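Local atomic coordinates of ORF98 PTP-2 (Cydia pomonella granulosis virus, PDB entry 6I28), a protein that probably removes phosphate from phosphotyrosine and phosphoserine or phosphothreonine of protein substrates, as a viral member of the dual-specificity phosphatase family. Residues A[41-46]-A[86-91]. Residues are numbered along the deposited sequence; the frame is centred on the assembly and turned at random. Where two conformers were deposited one is given.
Sequences CVVSLI and FNYLWL
With CG anti to its backbone N (chi1 -177°), Y88 continues a CA–CB bond that points from helix 82-95 toward strand 41-46, and its ring touches C41 and V43; V43 CG2, anti to its own carbonyl carbon, is the branch that meets the ring. In the conformer described, C41 SG lies 3.4 Å from the ring carbon CE2 of Y88. That sulfur position is 4.5 Å from the ring centroid and 66° off the ring normal, an oblique sulfur-aromatic contact. V43 CG2 meets the same ring atom, Y88 CE2, at 3.9 Å, the two side chains passing alongside and pointing opposite ways. A lighter touch, V43 CG2 to L89 CD2 at 4.2 Å, brings in the next helix residue, whose side chain also packs on V100, L114 and Y118. Strand and helix run nearly antiparallel (168°), their axes 10.5 Å apart, which places helix 82-95 against one face of the central sheet of the phosphatase fold. Past the ring, Y88 OH hydrogen-bonds to G62 O, a partner outside the two segments. The segments bury 154 Å² between them, and the V43 contacts with Y88 and L89 imply cohesion by dispersion, with a sulfur-ring contribution in the C41 conformer described.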
loop_
_atom_site.group_PDB
_atom_site.type_symbol
_atom_site.label_atom_id
_atom_site.label_comp_id
_atom_site.label_asym_id
_atom_site.label_seq_id
_atom_site.Cartn_x
_atom_site.Cartn_y
_atom_site.Cartn_z
ATOM N N CYS A 41 -0.969 5.318 -11.182
ATOM C CA CYS A 41 -1.376 3.937 -10.956
ATOM C C CYS A 41 -2.129 3.885 -9.629
ATOM O O CYS A 41 -1.904 4.685 -8.731
ATOM C CB CYS A 41 -0.087 3.090 -11.083
ATOM S SG CYS A 41 0.100 1.677 -10.179
ATOM N N VAL A 42 -3.069 2.975 -9.567
ATOM C CA VAL A 42 -3.947 2.797 -8.431
ATOM C C VAL A 42 -3.968 1.324 -8.060
ATOM O O VAL A 42 -4.158 0.468 -8.917
ATOM C CB VAL A 42 -5.361 3.313 -8.730
ATOM C CG1 VAL A 42 -6.217 3.038 -7.529
ATOM C CG2 VAL A 42 -5.375 4.788 -9.077
ATOM N N VAL A 43 -3.778 1.019 -6.780
ATOM C CA VAL A 43 -3.959 -0.329 -6.255
ATOM C C VAL A 43 -5.159 -0.280 -5.310
ATOM O O VAL A 43 -5.095 0.338 -4.226
ATOM C CB VAL A 43 -2.711 -0.846 -5.508
ATOM C CG1 VAL A 43 -2.920 -2.213 -4.910
ATOM C CG2 VAL A 43 -1.532 -0.821 -6.441
ATOM N N SER A 44 -6.145 -1.057 -5.597
ATOM C CA SER A 44 -7.403 -1.105 -4.842
ATOM C C SER A 44 -7.395 -2.392 -4.027
ATOM O O SER A 44 -7.475 -3.512 -4.578
ATOM C CB SER A 44 -8.622 -1.061 -5.774
ATOM O OG SER A 44 -8.757 0.128 -6.528
ATOM N N LEU A 45 -7.344 -2.258 -2.716
ATOM C CA LEU A 45 -7.352 -3.379 -1.783
ATOM C C LEU A 45 -8.692 -3.314 -1.050
ATOM O O LEU A 45 -8.821 -2.738 0.040
ATOM C CB LEU A 45 -6.209 -3.265 -0.850
ATOM C CG LEU A 45 -4.824 -3.302 -1.471
ATOM C CD1 LEU A 45 -3.836 -3.205 -0.304
ATOM C CD2 LEU A 45 -4.608 -4.453 -2.326
ATOM N N ILE A 46 -9.723 -3.861 -1.684
ATOM C CA ILE A 46 -11.083 -3.752 -1.174
ATOM C C ILE A 46 -11.828 -5.072 -1.306
ATOM O O ILE A 46 -11.502 -5.916 -2.140
ATOM C CB ILE A 46 -11.897 -2.631 -1.866
ATOM C CG1 ILE A 46 -12.047 -2.917 -3.368
ATOM C CG2 ILE A 46 -11.203 -1.273 -1.721
ATOM C CD1 ILE A 46 -12.784 -1.877 -4.146
ATOM N N PHE A 86 3.991 -6.165 -4.116
ATOM C CA PHE A 86 5.287 -5.501 -4.061
ATOM C C PHE A 86 5.928 -5.321 -5.426
ATOM O O PHE A 86 6.413 -4.224 -5.758
ATOM C CB PHE A 86 6.263 -6.216 -3.132
ATOM C CG PHE A 86 7.622 -5.556 -3.088
ATOM C CD1 PHE A 86 7.863 -4.476 -2.264
ATOM C CD2 PHE A 86 8.619 -5.936 -3.973
ATOM C CE1 PHE A 86 9.058 -3.867 -2.276
ATOM C CE2 PHE A 86 9.813 -5.293 -3.984
ATOM C CZ PHE A 86 10.042 -4.300 -3.073
ATOM N N ASN A 87 5.954 -6.395 -6.222
ATOM C CA ASN A 87 6.580 -6.355 -7.535
ATOM C C ASN A 87 5.839 -5.430 -8.462
ATOM O O ASN A 87 6.469 -4.705 -9.240
ATOM C CB ASN A 87 6.647 -7.739 -8.095
ATOM C CG ASN A 87 7.680 -8.556 -7.419
ATOM O OD1 ASN A 87 8.716 -8.052 -7.039
ATOM N ND2 ASN A 87 7.410 -9.839 -7.258
ATOM N N TYR A 88 4.506 -5.372 -8.360
ATOM C CA TYR A 88 3.753 -4.394 -9.133
ATOM C C TYR A 88 4.165 -2.968 -8.784
ATOM O O TYR A 88 4.485 -2.140 -9.655
ATOM C CB TYR A 88 2.279 -4.601 -8.896
ATOM C CG TYR A 88 1.391 -3.695 -9.689
ATOM C CD1 TYR A 88 1.050 -3.991 -11.014
ATOM C CD2 TYR A 88 0.896 -2.522 -9.141
ATOM C CE1 TYR A 88 0.233 -3.155 -11.692
ATOM C CE2 TYR A 88 0.062 -1.693 -9.839
ATOM C CZ TYR A 88 -0.283 -2.014 -11.128
ATOM O OH TYR A 88 -1.104 -1.120 -11.784
ATOM N N LEU A 89 4.237 -2.669 -7.479
ATOM C CA LEU A 89 4.658 -1.321 -7.112
ATOM C C LEU A 89 6.066 -1.024 -7.631
ATOM O O LEU A 89 6.328 0.053 -8.166
ATOM C CB LEU A 89 4.626 -1.210 -5.604
ATOM C CG LEU A 89 3.214 -1.244 -4.969
ATOM C CD1 LEU A 89 3.448 -1.412 -3.446
ATOM C CD2 LEU A 89 2.391 -0.052 -5.246
ATOM N N TRP A 90 6.996 -1.955 -7.424
ATOM C CA TRP A 90 8.387 -1.757 -7.812
ATOM C C TRP A 90 8.495 -1.501 -9.325
ATOM O O TRP A 90 9.156 -0.550 -9.753
ATOM C CB TRP A 90 9.202 -2.955 -7.338
ATOM C CG TRP A 90 10.683 -2.570 -7.240
ATOM C CD1 TRP A 90 11.349 -2.092 -6.111
ATOM C CD2 TRP A 90 11.621 -2.567 -8.278
ATOM N NE1 TRP A 90 12.630 -1.820 -6.409
ATOM C CE2 TRP A 90 12.838 -2.101 -7.739
ATOM C CE3 TRP A 90 11.562 -2.921 -9.625
ATOM C CZ2 TRP A 90 13.965 -1.972 -8.490
ATOM C CZ3 TRP A 90 12.671 -2.792 -10.362
ATOM C CH2 TRP A 90 13.874 -2.320 -9.805
ATOM N N LEU A 91 7.738 -2.232 -10.130
ATOM C CA LEU A 91 7.858 -2.071 -11.566
ATOM C C LEU A 91 7.190 -0.783 -12.058
ATOM O O LEU A 91 7.697 -0.151 -13.011
ATOM C CB LEU A 91 7.283 -3.311 -12.265
ATOM C CG LEU A 91 8.006 -4.632 -11.978
ATOM C CD1 LEU A 91 7.137 -5.851 -12.356
ATOM C CD2 LEU A 91 9.358 -4.674 -12.736
#